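Local coordinates for protein organophosphorus hydrolase (Pseudomonas pseudoalcaligenes, PDB 4LE6) that probably hydrolyses organophosphate triesters at a two-zinc centre of the metallo-beta-lactamase fold, at residues Gly217-His230 / Leu234-Ile248. Numbering follows the deposited sequence.
Sequences GVSLVASPGHTPGH and LFKSGGQSLLVWGDI. With ZN (zinc ion), chain J; ZN (zinc ion), chain K; EDO (1,2-ethanediol), chain H.
His226 and Asp247 meet at the dinuclear zinc site of this metallo-beta-lactamase fold. Asp247 OD2 bridges the two zinc ions, one of them bound also by His226 NE2 at 2.0 Å; a water spans both metals too. The aspartate CB lies over one face of the His226 imidazole, 3.6 Å from its centroid, with carboxylate and ring planes 58° apart. His139 and His141 complete the coordination of the first zinc, Asp143, His144 and His294 that of the second, and His226 ND1 is hydrogen-bonded to Asp266. Next to the zinc site, CG anti to the backbone N (chi1 -177°) carries the His230 ring across to the 246-247 backbone, where NE2 accepts from Asp247 N over 3.1 Å; Ser223 holds the ring's other nitrogen, with OG 2.6 Å from His230 ND1. This buried end is close-packed, Ile248 CD1 resting on Ser223 CB. Farther along, strands 218-222 and 231-237 pair antiparallel. Ser219 and Leu234 exchange two backbone hydrogen bonds, and Val218 CG1 sits over the Phe235 ring on the buried side. Toward the Ser219 and Lys236 end the contact is looser: a water links Ser219 OG to Leu234 O, and Lys236 is exposed. Val221 CG2 reaches past strand 231-237 to Leu243 CD1 of strand 240-246 at 3.8 Å. Strand 218-222 edges the sheet within this chain; strand 240-246 pairs with strand 289-292, while helix 269-286 packs against Leu243 and Trp245.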
loop_
_atom_site.group_PDB
_atom_site.type_symbol
_atom_site.label_atom_id
_atom_site.label_comp_id
_atom_site.label_asym_id
_atom_site.label_seq_id
_atom_site.Cartn_x
_atom_site.Cartn_y
_atom_site.Cartn_z
ATOM N N GLY A 217 3.980 0.200 27.846
ATOM C CA GLY A 217 4.179 -0.335 26.514
ATOM C C GLY A 217 4.973 0.586 25.608
ATOM O O GLY A 217 5.262 0.248 24.468
ATOM N N VAL A 218 5.343 1.749 26.125
ATOM C CA VAL A 218 5.973 2.785 25.305
ATOM C C VAL A 218 7.313 3.203 25.889
ATOM O O VAL A 218 7.405 3.558 27.061
ATOM C CB VAL A 218 5.088 4.023 25.177
ATOM C CG1 VAL A 218 5.655 4.952 24.112
ATOM C CG2 VAL A 218 3.666 3.612 24.808
ATOM N N SER A 219 8.343 3.164 25.054
ATOM C CA SER A 219 9.693 3.525 25.489
ATOM C C SER A 219 10.412 4.352 24.419
ATOM O O SER A 219 10.035 4.338 23.257
ATOM C CB SER A 219 10.509 2.276 25.812
ATOM O OG SER A 219 10.504 1.390 24.718
ATOM N N LEU A 220 11.445 5.072 24.838
ATOM C CA LEU A 220 12.244 5.912 23.957
ATOM C C LEU A 220 13.397 5.147 23.335
ATOM O O LEU A 220 14.073 4.391 24.015
ATOM C CB LEU A 220 12.848 7.053 24.770
ATOM C CG LEU A 220 11.981 8.297 24.832
ATOM C CD1 LEU A 220 10.609 7.957 25.396
ATOM C CD2 LEU A 220 12.679 9.349 25.679
ATOM N N VAL A 221 13.651 5.394 22.056
ATOM C CA VAL A 221 14.816 4.857 21.385
ATOM C C VAL A 221 15.561 6.036 20.761
ATOM O O VAL A 221 15.157 6.535 19.704
ATOM C CB VAL A 221 14.415 3.825 20.318
ATOM C CG1 VAL A 221 15.635 3.376 19.515
ATOM C CG2 VAL A 221 13.723 2.626 20.982
ATOM N N ALA A 222 16.624 6.500 21.426
ATOM C CA ALA A 222 17.381 7.652 20.931
ATOM C C ALA A 222 17.897 7.320 19.543
ATOM O O ALA A 222 18.355 6.199 19.335
ATOM C CB ALA A 222 18.553 7.984 21.868
ATOM N N SER A 223 17.812 8.270 18.610
ATOM C CA SER A 223 18.249 8.083 17.219
ATOM C C SER A 223 18.799 9.423 16.712
ATOM O O SER A 223 18.307 9.982 15.723
ATOM C CB SER A 223 17.081 7.630 16.320
ATOM O OG SER A 223 16.003 8.529 16.426
ATOM N N PRO A 224 19.805 9.962 17.409
ATOM C CA PRO A 224 20.250 11.342 17.154
ATOM C C PRO A 224 20.915 11.490 15.792
ATOM O O PRO A 224 21.412 10.503 15.261
ATOM C CB PRO A 224 21.275 11.604 18.273
ATOM C CG PRO A 224 21.801 10.218 18.643
ATOM C CD PRO A 224 20.614 9.284 18.443
ATOM N N GLY A 225 20.905 12.692 15.225
ATOM C CA GLY A 225 21.641 12.960 13.999
ATOM C C GLY A 225 20.853 13.846 13.055
ATOM O O GLY A 225 21.269 14.977 12.776
ATOM N N HIS A 226 19.740 13.326 12.543
ATOM C CA HIS A 226 18.862 14.118 11.697
ATOM C C HIS A 226 18.569 15.443 12.412
ATOM O O HIS A 226 18.672 16.508 11.813
ATOM C CB HIS A 226 17.587 13.341 11.392
ATOM C CG HIS A 226 16.575 14.113 10.607
ATOM N ND1 HIS A 226 16.768 14.504 9.299
ATOM C CD2 HIS A 226 15.335 14.537 10.946
ATOM C CE1 HIS A 226 15.690 15.139 8.868
ATOM N NE2 HIS A 226 14.810 15.178 9.853
ATOM N N THR A 227 18.214 15.366 13.695
ATOM C CA THR A 227 18.384 16.495 14.608
ATOM C C THR A 227 19.105 15.981 15.855
ATOM O O THR A 227 19.102 14.781 16.129
ATOM C CB THR A 227 17.057 17.129 15.057
ATOM O OG1 THR A 227 16.306 16.178 15.817
ATOM C CG2 THR A 227 16.235 17.608 13.869
ATOM N N PRO A 228 19.718 16.888 16.621
ATOM C CA PRO A 228 20.446 16.459 17.823
ATOM C C PRO A 228 19.575 15.634 18.779
ATOM O O PRO A 228 20.046 14.630 19.307
ATOM C CB PRO A 228 20.864 17.785 18.472
ATOM C CG PRO A 228 20.894 18.777 17.333
ATOM C CD PRO A 228 19.776 18.348 16.426
ATOM N N GLY A 229 18.311 16.013 18.945
ATOM C CA GLY A 229 17.427 15.314 19.868
ATOM C C GLY A 229 16.563 14.281 19.176
ATOM O O GLY A 229 15.592 13.781 19.746
ATOM N N HIS A 230 16.904 13.941 17.942
ATOM C CA HIS A 230 15.998 13.102 17.178
ATOM C C HIS A 230 15.750 11.785 17.920
ATOM O O HIS A 230 16.697 11.130 18.342
ATOM C CB HIS A 230 16.545 12.814 15.794
ATOM C CG HIS A 230 15.601 12.023 14.967
ATOM N ND1 HIS A 230 15.567 10.650 14.996
ATOM C CD2 HIS A 230 14.603 12.417 14.148
ATOM C CE1 HIS A 230 14.610 10.223 14.185
ATOM N NE2 HIS A 230 14.013 11.278 13.664
ATOM N N LEU A 234 9.339 3.191 20.734
ATOM C CA LEU A 234 9.054 1.765 20.659
ATOM C C LEU A 234 7.776 1.432 21.437
ATOM O O LEU A 234 7.624 1.824 22.604
ATOM C CB LEU A 234 10.242 0.979 21.211
ATOM C CG LEU A 234 10.158 -0.543 21.180
ATOM C CD1 LEU A 234 10.149 -1.054 19.750
ATOM C CD2 LEU A 234 11.343 -1.101 21.972
ATOM N N PHE A 235 6.873 0.733 20.749
ATOM C CA PHE A 235 5.615 0.234 21.293
ATOM C C PHE A 235 5.675 -1.288 21.294
ATOM O O PHE A 235 6.043 -1.897 20.279
ATOM C CB PHE A 235 4.435 0.717 20.439
ATOM C CG PHE A 235 4.193 2.184 20.537
ATOM C CD1 PHE A 235 4.976 3.079 19.836
ATOM C CD2 PHE A 235 3.211 2.676 21.371
ATOM C CE1 PHE A 235 4.771 4.444 19.972
ATOM C CE2 PHE A 235 3.003 4.020 21.503
ATOM C CZ PHE A 235 3.790 4.908 20.812
ATOM N N LYS A 236 5.351 -1.893 22.431
ATOM C CA LYS A 236 5.363 -3.348 22.595
ATOM C C LYS A 236 4.058 -3.825 23.206
ATOM O O LYS A 236 3.621 -3.288 24.226
ATOM C CB LYS A 236 6.467 -3.769 23.556
ATOM C CG LYS A 236 7.881 -3.457 23.109
ATOM C CD LYS A 236 8.871 -4.141 24.067
ATOM C CE LYS A 236 10.050 -3.247 24.415
ATOM N NZ LYS A 236 10.856 -3.789 25.566
ATOM N N SER A 237 3.453 -4.840 22.603
ATOM C CA SER A 237 2.259 -5.461 23.152
ATOM C C SER A 237 2.185 -6.885 22.622
ATOM O O SER A 237 2.426 -7.104 21.435
ATOM C CB SER A 237 1.021 -4.671 22.709
ATOM O OG SER A 237 -0.171 -5.346 23.085
ATOM N N GLY A 238 1.887 -7.845 23.496
ATOM C CA GLY A 238 1.671 -9.223 23.087
ATOM C C GLY A 238 2.782 -9.830 22.251
ATOM O O GLY A 238 2.506 -10.543 21.285
ATOM N N GLY A 239 4.034 -9.552 22.609
ATOM C CA GLY A 239 5.168 -10.122 21.901
ATOM C C GLY A 239 5.544 -9.361 20.638
ATOM O O GLY A 239 6.593 -9.604 20.057
ATOM N N GLN A 240 4.691 -8.434 20.220
ATOM C CA GLN A 240 4.926 -7.664 19.003
ATOM C C GLN A 240 5.533 -6.318 19.341
ATOM O O GLN A 240 5.235 -5.741 20.386
ATOM C CB GLN A 240 3.609 -7.451 18.245
ATOM C CG GLN A 240 2.851 -8.749 17.953
ATOM C CD GLN A 240 3.655 -9.705 17.103
ATOM O OE1 GLN A 240 4.116 -9.349 16.021
ATOM N NE2 GLN A 240 3.839 -10.921 17.592
ATOM N N SER A 241 6.353 -5.798 18.435
ATOM C CA SER A 241 7.003 -4.509 18.627
ATOM C C SER A 241 6.880 -3.673 17.382
ATOM O O SER A 241 6.998 -4.184 16.266
ATOM C CB SER A 241 8.487 -4.696 18.944
ATOM O OG SER A 241 8.645 -5.432 20.129
ATOM N N LEU A 242 6.655 -2.384 17.591
ATOM C CA LEU A 242 6.592 -1.412 16.524
ATOM C C LEU A 242 7.465 -0.233 16.888
ATOM O O LEU A 242 7.360 0.323 17.984
ATOM C CB LEU A 242 5.156 -0.929 16.297
ATOM C CG LEU A 242 4.988 0.253 15.328
ATOM C CD1 LEU A 242 5.501 -0.070 13.937
ATOM C CD2 LEU A 242 3.528 0.630 15.243
ATOM N N LEU A 243 8.335 0.147 15.964
ATOM C CA LEU A 243 9.194 1.297 16.178
ATOM C C LEU A 243 8.718 2.416 15.268
ATOM O O LEU A 243 8.787 2.304 14.046
ATOM C CB LEU A 243 10.647 0.951 15.872
ATOM C CG LEU A 243 11.635 2.076 16.170
ATOM C CD1 LEU A 243 11.866 2.216 17.672
ATOM C CD2 LEU A 243 12.943 1.815 15.435
ATOM N N VAL A 244 8.205 3.479 15.877
ATOM C CA VAL A 244 7.790 4.655 15.134
ATOM C C VAL A 244 9.030 5.508 15.066
ATOM O O VAL A 244 9.405 6.147 16.062
ATOM C CB VAL A 244 6.660 5.410 15.818
ATOM C CG1 VAL A 244 6.201 6.577 14.933
ATOM C CG2 VAL A 244 5.526 4.445 16.112
ATOM N N TRP A 245 9.681 5.505 13.902
ATOM C CA TRP A 245 11.116 5.811 13.910
ATOM C C TRP A 245 11.469 7.234 13.526
ATOM O O TRP A 245 12.604 7.652 13.698
ATOM C CB TRP A 245 11.952 4.762 13.139
ATOM C CG TRP A 245 11.970 4.811 11.636
ATOM C CD1 TRP A 245 11.400 5.740 10.813
ATOM C CD2 TRP A 245 12.606 3.851 10.777
ATOM N NE1 TRP A 245 11.657 5.420 9.493
ATOM C CE2 TRP A 245 12.391 4.267 9.452
ATOM C CE3 TRP A 245 13.345 2.683 11.009
ATOM C CZ2 TRP A 245 12.886 3.557 8.358
ATOM C CZ3 TRP A 245 13.840 1.984 9.922
ATOM C CH2 TRP A 245 13.605 2.422 8.613
ATOM N N GLY A 246 10.489 7.985 13.031
ATOM C CA GLY A 246 10.721 9.350 12.635
ATOM C C GLY A 246 11.424 9.407 11.284
ATOM O O GLY A 246 11.024 8.740 10.327
ATOM N N ASP A 247 12.473 10.213 11.222
ATOM C CA ASP A 247 13.187 10.511 9.995
ATOM C C ASP A 247 14.527 9.762 9.871
ATOM O O ASP A 247 15.512 10.311 9.364
ATOM C CB ASP A 247 13.393 12.025 9.900
ATOM C CG ASP A 247 12.123 12.762 9.504
ATOM O OD1 ASP A 247 11.035 12.158 9.588
ATOM O OD2 ASP A 247 12.217 13.948 9.116
ATOM N N ILE A 248 14.549 8.506 10.311
ATOM C CA ILE A 248 15.693 7.606 10.086
ATOM C C ILE A 248 16.098 7.591 8.622
ATOM O O ILE A 248 17.275 7.510 8.282
ATOM C CB ILE A 248 15.332 6.153 10.491
ATOM C CG1 ILE A 248 15.066 6.082 11.991
ATOM C CG2 ILE A 248 16.434 5.154 10.067
ATOM C CD1 ILE A 248 16.194 6.673 12.866
HETATM ZN ZN ZN J . 12.998 15.919 9.844
HETATM ZN ZN ZN K . 10.405 14.846 8.417
HETATM C C1 EDO H . 17.193 11.468 22.310
HETATM O O1 EDO H . 16.490 10.329 22.816
HETATM C C2 EDO H . 18.066 11.105 21.118
HETATM O O2 EDO H . 18.304 12.276 20.341
HETATM O O HOH W 1 8.366 -0.207 24.507
HETATM O O HOH W 2 11.395 16.377 8.513
#